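Local structure of beta-mannosidase (Trichoderma harzianum, 4CVU) at residues A[407-412]-A[917-922]; A[724-729]-A[896-901]. The protein probably hydrolyses terminal beta-linked mannose residues from the non-reducing ends of mannosides. All coordinates share one frame; numbering follows the deposited sequence.

In the fold
Both contacts join the C-terminal Ig-fold domain to the barrel domain, and their centres lie about 9 Å apart. Helix 401-413 and the loop before helix 729-736 supply the barrel side; the Ig side is the neighbouring antiparallel strands 895-899 and 911-921, of which 895-899 is an edge strand. Along the chain the order is 407-412, 724-729, 896-901, 917-922, so contact 2 is enclosed in sequence by contact 1. Backbone bonds such as Gln919 N to Leu896 O (2.9 Å) tie the two strands, while Ser410 of the helix packs on Phe898 of contact 2. One small sheet is thus docked by a polar contact and an aromatic one.

Contact 1 of 2, residues A[407-412]-A[917-922]; sequences LFDSVE and TLQQDT. With NA (sodium ion), chain B; CD (cadmium ion), chain T.
Asp409 and Gln919 reach toward each other from opposite directions, joining a helix of the catalytic (beta/alpha)8 barrel to the C-terminal Ig-fold domain. Helix 401-413 makes the crossover between the parallel strands 380-389 and 418-421. Gln919 NE2 donates to Asp409 OD2 at 2.9 Å, and the N-H...O angle of 154° marks a moderately straight bond. It enters on the anti lone pair of OD2, the one away from OD1, and the acceptor lies close to the amide plane although carboxylate and amide are turned 41° apart. The same carboxylate holds a sodium ion unevenly, with Asp409 OD2 at 2.2 Å and Asp409 OD1 at 3.0 Å from the metal; water 3 adds a ligand 2.8 Å from the sodium. OD2 therefore serves both cation and amide, while OD1 also receives a bond from Arg439, which probably helps fix the carboxylate's rotation. On the strand, the chain of Gln919 runs extended beyond CG (chi2 173°), carrying NE2 to the helix, where it also bonds to Arg406 O. A leucine in its place would probably leave Asp409 OD2 and Arg406 O without this shared donor. The backbone that presents the glutamine is a classic beta bulge, in which Gln919 and Gln920 both face Leu896. One turn along the helix, Glu412 is salt-bridged to Arg439 through OE2, and its OE1 binds a cadmium ion at 2.5 Å. Water 1 spans that second site, 2.1 Å from the cadmium and donating to Glu412 OE2 at 2.8 Å.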
ATOM      1  N   LEU A 407      -0.643   0.172 -25.333  1.00 33.74           N
ATOM      2  CA  LEU A 407       0.325   1.251 -25.561  1.00 33.28           C
ATOM      3  C   LEU A 407       0.302   1.702 -27.026  1.00 34.82           C
ATOM      4  O   LEU A 407       0.428   2.924 -27.321  1.00 35.75           O
ATOM      5  CB  LEU A 407       1.720   0.795 -25.148  1.00 33.10           C
ATOM      6  CG  LEU A 407       2.848   1.814 -25.332  1.00 32.33           C
ATOM      7  CD1 LEU A 407       3.905   1.554 -24.256  1.00 32.29           C
ATOM      8  CD2 LEU A 407       3.493   1.720 -26.689  1.00 32.19           C
ATOM      9  N   PHE A 408       0.230   0.761 -27.959  1.00 33.84           N
ATOM     10  CA  PHE A 408       0.162   1.193 -29.368  1.00 35.53           C
ATOM     11  C   PHE A 408      -1.154   1.887 -29.716  1.00 35.62           C
ATOM     12  O   PHE A 408      -1.137   2.844 -30.480  1.00 34.55           O
ATOM     13  CB  PHE A 408       0.510   0.071 -30.342  1.00 35.63           C
ATOM     14  CG  PHE A 408       1.979  -0.031 -30.594  1.00 36.49           C
ATOM     15  CD1 PHE A 408       2.576   0.725 -31.614  1.00 36.88           C
ATOM     16  CD2 PHE A 408       2.782  -0.842 -29.802  1.00 36.62           C
ATOM     17  CE1 PHE A 408       3.942   0.600 -31.871  1.00 36.87           C
ATOM     18  CE2 PHE A 408       4.142  -0.940 -30.036  1.00 37.56           C
ATOM     19  CZ  PHE A 408       4.724  -0.197 -31.064  1.00 36.82           C
ATOM     20  N   ASP A 409      -2.263   1.458 -29.114  1.00 33.95           N
ATOM     21  CA  ASP A 409      -3.511   2.204 -29.279  1.00 34.95           C
ATOM     22  C   ASP A 409      -3.304   3.676 -28.897  1.00 34.10           C
ATOM     23  O   ASP A 409      -3.794   4.536 -29.569  1.00 35.45           O
ATOM     24  CB  ASP A 409      -4.604   1.769 -28.358  1.00 33.75           C
ATOM     25  CG  ASP A 409      -5.128   0.366 -28.631  1.00 34.59           C
ATOM     26  OD1 ASP A 409      -4.936  -0.252 -29.682  1.00 34.65           O
ATOM     27  OD2 ASP A 409      -5.842  -0.078 -27.768  1.00 36.69           O
ATOM     28  N   SER A 410      -2.641   3.928 -27.761  1.00 34.95           N
ATOM     29  CA  SER A 410      -2.438   5.296 -27.247  1.00 34.89           C
ATOM     30  C   SER A 410      -1.509   6.106 -28.155  1.00 34.87           C
ATOM     31  O   SER A 410      -1.633   7.335 -28.268  1.00 35.95           O
ATOM     32  CB  SER A 410      -1.874   5.251 -25.807  1.00 34.63           C
ATOM     33  OG  SER A 410      -2.842   4.731 -24.895  1.00 34.98           O
ATOM     34  N   VAL A 411      -0.555   5.408 -28.785  1.00 35.96           N
ATOM     35  CA  VAL A 411       0.379   6.020 -29.760  1.00 34.98           C
ATOM     36  C   VAL A 411      -0.385   6.515 -31.021  1.00 36.08           C
ATOM     37  O   VAL A 411      -0.211   7.651 -31.484  1.00 36.93           O
ATOM     38  CB  VAL A 411       1.497   5.019 -30.171  1.00 35.10           C
ATOM     39  CG1 VAL A 411       2.267   5.496 -31.419  1.00 35.45           C
ATOM     40  CG2 VAL A 411       2.496   4.793 -29.034  1.00 34.81           C
ATOM     41  N   GLU A 412      -1.195   5.636 -31.594  1.00 36.82           N
ATOM     42  CA  GLU A 412      -2.009   5.988 -32.783  1.00 37.79           C
ATOM     43  C   GLU A 412      -2.956   7.149 -32.484  1.00 37.48           C
ATOM     44  O   GLU A 412      -3.028   8.158 -33.253  1.00 38.11           O
ATOM     45  CB  GLU A 412      -2.811   4.790 -33.246  1.00 37.24           C
ATOM     46  CG  GLU A 412      -1.949   3.605 -33.642  1.00 38.39           C
ATOM     47  CD  GLU A 412      -2.593   2.783 -34.728  1.00 40.84           C
ATOM     48  OE1 GLU A 412      -2.729   3.350 -35.833  1.00 37.90           O
ATOM     49  OE2 GLU A 412      -2.981   1.612 -34.459  1.00 40.37           O
ATOM     50  N   THR A 917     -12.332   5.164 -25.291  1.00 41.49           N
ATOM     51  CA  THR A 917     -11.880   3.866 -25.794  1.00 41.81           C
ATOM     52  C   THR A 917     -11.630   2.920 -24.627  1.00 40.98           C
ATOM     53  O   THR A 917     -10.652   3.064 -23.919  1.00 39.93           O
ATOM     54  CB  THR A 917     -10.618   4.072 -26.621  1.00 42.39           C
ATOM     55  OG1 THR A 917     -10.934   4.960 -27.695  1.00 41.66           O
ATOM     56  CG2 THR A 917     -10.071   2.768 -27.166  1.00 43.27           C
ATOM     57  N   LEU A 918     -12.556   2.005 -24.389  1.00 41.62           N
ATOM     58  CA  LEU A 918     -12.464   1.093 -23.270  1.00 42.96           C
ATOM     59  C   LEU A 918     -11.533  -0.031 -23.662  1.00 43.35           C
ATOM     60  O   LEU A 918     -11.855  -0.809 -24.539  1.00 45.79           O
ATOM     61  CB  LEU A 918     -13.844   0.531 -22.896  1.00 43.97           C
ATOM     62  CG  LEU A 918     -13.922  -0.430 -21.710  1.00 45.16           C
ATOM     63  CD1 LEU A 918     -13.381   0.235 -20.476  1.00 44.70           C
ATOM     64  CD2 LEU A 918     -15.363  -0.858 -21.476  1.00 46.56           C
ATOM     65  N   GLN A 919     -10.374  -0.113 -23.019  1.00 41.97           N
ATOM     66  CA  GLN A 919      -9.408  -1.182 -23.285  1.00 43.15           C
ATOM     67  C   GLN A 919      -9.580  -2.332 -22.325  1.00 45.53           C
ATOM     68  O   GLN A 919      -9.444  -3.484 -22.717  1.00 46.19           O
ATOM     69  CB  GLN A 919      -7.989  -0.684 -23.220  1.00 41.14           C
ATOM     70  CG  GLN A 919      -7.713   0.383 -24.235  1.00 41.04           C
ATOM     71  CD  GLN A 919      -6.362   1.002 -24.076  1.00 41.96           C
ATOM     72  OE1 GLN A 919      -5.976   1.357 -22.972  1.00 43.04           O
ATOM     73  NE2 GLN A 919      -5.616   1.125 -25.178  1.00 42.39           N
ATOM     74  N   GLN A 920      -9.868  -2.029 -21.061  1.00 44.97           N
ATOM     75  CA  GLN A 920     -10.148  -3.082 -20.092  1.00 46.65           C
ATOM     76  C   GLN A 920     -11.021  -2.556 -18.982  1.00 44.24           C
ATOM     77  O   GLN A 920     -10.824  -1.465 -18.534  1.00 43.21           O
ATOM     78  CB  GLN A 920      -8.840  -3.593 -19.466  1.00 48.63           C
ATOM     79  CG  GLN A 920      -9.032  -4.658 -18.388  1.00 51.04           C
ATOM     80  CD  GLN A 920      -7.719  -5.057 -17.743  1.00 53.67           C
ATOM     81  OE1 GLN A 920      -7.164  -6.072 -18.084  1.00 53.70           O
ATOM     82  NE2 GLN A 920      -7.201  -4.221 -16.844  1.00 54.07           N
ATOM     83  N   ASP A 921     -11.964  -3.365 -18.529  1.00 44.85           N
ATOM     84  CA  ASP A 921     -12.853  -2.975 -17.440  1.00 46.19           C
ATOM     85  C   ASP A 921     -12.851  -4.044 -16.374  1.00 45.49           C
ATOM     86  O   ASP A 921     -13.065  -5.186 -16.680  1.00 47.38           O
ATOM     87  CB  ASP A 921     -14.272  -2.807 -17.973  1.00 45.31           C
ATOM     88  CG  ASP A 921     -15.217  -2.240 -16.938  1.00 45.27           C
ATOM     89  OD1 ASP A 921     -14.748  -1.770 -15.885  1.00 45.20           O
ATOM     90  OD2 ASP A 921     -16.430  -2.255 -17.184  1.00 46.78           O
ATOM     91  N   THR A 922     -12.612  -3.669 -15.129  1.00 46.45           N
ATOM     92  CA  THR A 922     -12.732  -4.599 -13.998  1.00 47.03           C
ATOM     93  C   THR A 922     -13.981  -4.318 -13.150  1.00 48.38           C
ATOM     94  O   THR A 922     -14.250  -5.046 -12.213  1.00 47.96           O
ATOM     95  CB  THR A 922     -11.514  -4.506 -13.055  1.00 47.04           C
ATOM     96  OG1 THR A 922     -11.484  -3.225 -12.437  1.00 46.07           O
ATOM     97  CG2 THR A 922     -10.207  -4.745 -13.814  1.00 47.46           C
TER
HETATM   98 NA    NA B1027      -7.022  -1.884 -28.366  1.00 30.64          NA
HETATM   99 CD    CD T1015      -4.601   2.412 -37.229  1.00 51.19          CD
HETATM  100  O   HOH W   1      -4.719   0.468 -36.319  1.00 42.05           O
HETATM  101  O   HOH W   2      -4.757   4.443 -38.333  1.00 33.84           O
HETATM  102  O   HOH W   3      -7.394  -3.228 -25.906  1.00 59.06           O

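Contact 2 of 2, residues A[724-729]-A[896-901]; sequences GRWKVL and LGFFDD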
ATOM      1  N   GLY A 724      -0.534   2.668 -18.180  1.00 37.41           N
ATOM      2  CA  GLY A 724      -1.076   3.186 -19.412  1.00 38.28           C
ATOM      3  C   GLY A 724      -1.892   4.463 -19.311  1.00 36.90           C
ATOM      4  O   GLY A 724      -2.221   5.023 -20.342  1.00 36.98           O
ATOM      5  N   ARG A 725      -2.206   4.924 -18.083  1.00 36.16           N
ATOM      6  CA  ARG A 725      -3.125   6.041 -17.864  1.00 34.87           C
ATOM      7  C   ARG A 725      -2.492   7.259 -18.514  1.00 33.85           C
ATOM      8  O   ARG A 725      -1.337   7.471 -18.326  1.00 33.94           O
ATOM      9  CB  ARG A 725      -3.244   6.378 -16.359  1.00 35.46           C
ATOM     10  CG  ARG A 725      -4.144   7.596 -16.075  1.00 35.30           C
ATOM     11  CD  ARG A 725      -4.305   7.938 -14.616  1.00 35.02           C
ATOM     12  NE  ARG A 725      -5.194   6.975 -13.967  1.00 35.91           N
ATOM     13  CZ  ARG A 725      -6.518   7.109 -13.790  1.00 37.25           C
ATOM     14  NH1 ARG A 725      -7.168   8.192 -14.188  1.00 37.35           N
ATOM     15  NH2 ARG A 725      -7.213   6.111 -13.202  1.00 37.79           N
ATOM     16  N   TRP A 726      -3.297   8.027 -19.202  1.00 34.74           N
ATOM     17  CA  TRP A 726      -2.907   9.300 -19.807  1.00 35.39           C
ATOM     18  C   TRP A 726      -2.778  10.429 -18.778  1.00 36.15           C
ATOM     19  O   TRP A 726      -3.695  10.713 -18.034  1.00 37.16           O
ATOM     20  CB  TRP A 726      -3.936   9.665 -20.845  1.00 35.41           C
ATOM     21  CG  TRP A 726      -3.861   8.855 -22.079  1.00 35.13           C
ATOM     22  CD1 TRP A 726      -3.524   7.572 -22.174  1.00 35.78           C
ATOM     23  CD2 TRP A 726      -4.082   9.311 -23.417  1.00 35.80           C
ATOM     24  NE1 TRP A 726      -3.554   7.150 -23.485  1.00 36.28           N
ATOM     25  CE2 TRP A 726      -3.899   8.203 -24.269  1.00 35.23           C
ATOM     26  CE3 TRP A 726      -4.482  10.524 -23.969  1.00 34.20           C
ATOM     27  CZ2 TRP A 726      -4.037   8.286 -25.640  1.00 36.07           C
ATOM     28  CZ3 TRP A 726      -4.645  10.603 -25.334  1.00 35.86           C
ATOM     29  CH2 TRP A 726      -4.388   9.487 -26.162  1.00 35.45           C
ATOM     30  N   LYS A 727      -1.641  11.112 -18.805  1.00 37.97           N
ATOM     31  CA  LYS A 727      -1.495  12.410 -18.198  1.00 38.73           C
ATOM     32  C   LYS A 727      -2.266  13.405 -19.048  1.00 39.58           C
ATOM     33  O   LYS A 727      -2.941  13.019 -20.004  1.00 40.20           O
ATOM     34  CB  LYS A 727      -0.014  12.832 -18.132  1.00 38.13           C
ATOM     35  CG  LYS A 727       0.863  11.920 -17.279  1.00 39.05           C
ATOM     36  CD  LYS A 727       2.180  12.600 -16.904  1.00 39.00           C
ATOM     37  CE  LYS A 727       3.093  11.630 -16.146  1.00 40.92           C
ATOM     38  NZ  LYS A 727       4.479  12.097 -15.843  1.00 41.17           N
ATOM     39  N   VAL A 728      -2.152  14.686 -18.685  1.00 38.85           N
ATOM     40  CA  VAL A 728      -2.670  15.770 -19.482  1.00 37.93           C
ATOM     41  C   VAL A 728      -1.904  15.853 -20.814  1.00 36.36           C
ATOM     42  O   VAL A 728      -2.519  16.125 -21.830  1.00 35.35           O
ATOM     43  CB  VAL A 728      -2.622  17.129 -18.757  1.00 38.22           C
ATOM     44  CG1 VAL A 728      -3.127  18.267 -19.630  1.00 37.54           C
ATOM     45  CG2 VAL A 728      -3.464  17.085 -17.499  1.00 39.49           C
ATOM     46  N   LEU A 729      -0.597  15.578 -20.806  1.00 34.01           N
ATOM     47  CA  LEU A 729       0.256  15.728 -22.001  1.00 34.20           C
ATOM     48  C   LEU A 729      -0.254  15.086 -23.312  1.00 32.02           C
ATOM     49  O   LEU A 729      -0.329  15.724 -24.340  1.00 31.37           O
ATOM     50  CB  LEU A 729       1.666  15.217 -21.723  1.00 34.76           C
ATOM     51  CG  LEU A 729       2.612  15.115 -22.922  1.00 34.19           C
ATOM     52  CD1 LEU A 729       2.823  16.477 -23.584  1.00 33.67           C
ATOM     53  CD2 LEU A 729       3.911  14.563 -22.381  1.00 34.88           C
ATOM     54  N   LEU A 896      -9.050   0.714 -17.932  1.00 39.51           N
ATOM     55  CA  LEU A 896      -7.964   1.214 -18.773  1.00 39.61           C
ATOM     56  C   LEU A 896      -8.495   1.785 -20.094  1.00 39.29           C
ATOM     57  O   LEU A 896      -9.405   1.218 -20.667  1.00 39.68           O
ATOM     58  CB  LEU A 896      -6.978   0.080 -19.027  1.00 41.46           C
ATOM     59  CG  LEU A 896      -6.318  -0.501 -17.763  1.00 42.71           C
ATOM     60  CD1 LEU A 896      -5.555  -1.776 -18.086  1.00 43.63           C
ATOM     61  CD2 LEU A 896      -5.404   0.542 -17.152  1.00 42.64           C
ATOM     62  N   GLY A 897      -7.928   2.900 -20.561  1.00 39.62           N
ATOM     63  CA  GLY A 897      -8.351   3.526 -21.778  1.00 38.16           C
ATOM     64  C   GLY A 897      -8.042   4.996 -21.835  1.00 39.18           C
ATOM     65  O   GLY A 897      -7.184   5.478 -21.114  1.00 38.65           O
ATOM     66  N   PHE A 898      -8.764   5.718 -22.680  1.00 37.37           N
ATOM     67  CA  PHE A 898      -8.576   7.146 -22.821  1.00 37.94           C
ATOM     68  C   PHE A 898      -9.808   7.778 -23.487  1.00 38.20           C
ATOM     69  O   PHE A 898     -10.492   7.136 -24.282  1.00 40.80           O
ATOM     70  CB  PHE A 898      -7.284   7.455 -23.582  1.00 37.41           C
ATOM     71  CG  PHE A 898      -7.114   6.662 -24.859  1.00 38.77           C
ATOM     72  CD1 PHE A 898      -7.715   7.096 -26.046  1.00 39.57           C
ATOM     73  CD2 PHE A 898      -6.371   5.489 -24.881  1.00 38.59           C
ATOM     74  CE1 PHE A 898      -7.573   6.376 -27.233  1.00 39.37           C
ATOM     75  CE2 PHE A 898      -6.221   4.756 -26.058  1.00 40.32           C
ATOM     76  CZ  PHE A 898      -6.843   5.198 -27.237  1.00 40.76           C
ATOM     77  N   PHE A 899     -10.049   9.037 -23.164  1.00 38.50           N
ATOM     78  CA  PHE A 899     -11.147   9.823 -23.729  1.00 38.87           C
ATOM     79  C   PHE A 899     -10.738  10.355 -25.118  1.00 40.29           C
ATOM     80  O   PHE A 899      -9.544  10.510 -25.411  1.00 36.81           O
ATOM     81  CB  PHE A 899     -11.488  10.991 -22.805  1.00 38.33           C
ATOM     82  CG  PHE A 899     -12.006  10.569 -21.455  1.00 37.96           C
ATOM     83  CD1 PHE A 899     -13.370  10.285 -21.271  1.00 37.80           C
ATOM     84  CD2 PHE A 899     -11.148  10.469 -20.356  1.00 37.66           C
ATOM     85  CE1 PHE A 899     -13.860   9.871 -20.035  1.00 37.15           C
ATOM     86  CE2 PHE A 899     -11.631  10.051 -19.122  1.00 39.15           C
ATOM     87  CZ  PHE A 899     -12.995   9.769 -18.960  1.00 38.64           C
ATOM     88  N   ASP A 900     -11.737  10.696 -25.941  1.00 41.11           N
ATOM     89  CA  ASP A 900     -11.441  11.198 -27.297  1.00 42.95           C
ATOM     90  C   ASP A 900     -11.020  12.653 -27.274  1.00 41.85           C
ATOM     91  O   ASP A 900     -10.582  13.199 -28.275  1.00 41.50           O
ATOM     92  CB  ASP A 900     -12.604  10.960 -28.266  1.00 46.00           C
ATOM     93  CG  ASP A 900     -13.814  11.828 -27.984  1.00 49.02           C
ATOM     94  OD1 ASP A 900     -13.677  12.937 -27.420  1.00 53.36           O
ATOM     95  OD2 ASP A 900     -14.936  11.414 -28.382  1.00 54.15           O
ATOM     96  N   ASP A 901     -11.163  13.277 -26.106  1.00 40.22           N
ATOM     97  CA  ASP A 901     -10.631  14.610 -25.885  1.00 38.70           C
ATOM     98  C   ASP A 901     -10.564  14.865 -24.382  1.00 37.44           C
ATOM     99  O   ASP A 901     -11.268  14.216 -23.614  1.00 35.67           O
ATOM    100  CB  ASP A 901     -11.522  15.677 -26.523  1.00 38.68           C
ATOM    101  CG  ASP A 901     -10.765  16.973 -26.789  1.00 38.37           C
ATOM    102  OD1 ASP A 901      -9.517  16.955 -26.742  1.00 37.36           O
ATOM    103  OD2 ASP A 901     -11.414  18.008 -27.016  1.00 40.06           O
TER
HETATM  104  O   HOH W   4      -6.182   7.068 -19.416  1.00 36.19           O
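Trp726 lays its indole over Phe898, crossing it obliquely in an offset stack: the centroids of the tryptophan six-membered ring and the phenyl ring are 4.6 Å apart, with planes tilted by 19°. The overlap is displaced. Over the phenyl face the indole places CZ2, shifted toward the rim, and the CZ2 to Phe898 CG distance is 3.6 Å. The phenylalanine's own CB sits above the five-membered ring, 3.6 Å from its centroid and 13° off the normal, a CH-pi contact on the indole face. The backbone of the strand places CB over the indole; the first torsion of Phe898 (chi1 48°, CG between the backbone N and the carbonyl carbon) then lays the phenyl ring alongside, offset toward the six-membered ring. The hydrogen bond from NE1 to Ser410 OG on helix 401-413 probably helps fix the rotation of the indole; Gly724 O lies at the ring edge, in its plane. Ser410 and Ser413 of that helix also touch Phe898, while Thr917 of the adjacent strand packs on its side chain. Water 4 accepts from Trp726 N at 3.0 Å; its approach to Gly897 O is too short for that half of the bridge to be secure. All three touching residues are buried, so the offset stack forms an interdomain contact where the loop leading into helix 729-736 of the barrel domain meets the edge strand of the Ig-fold sheet.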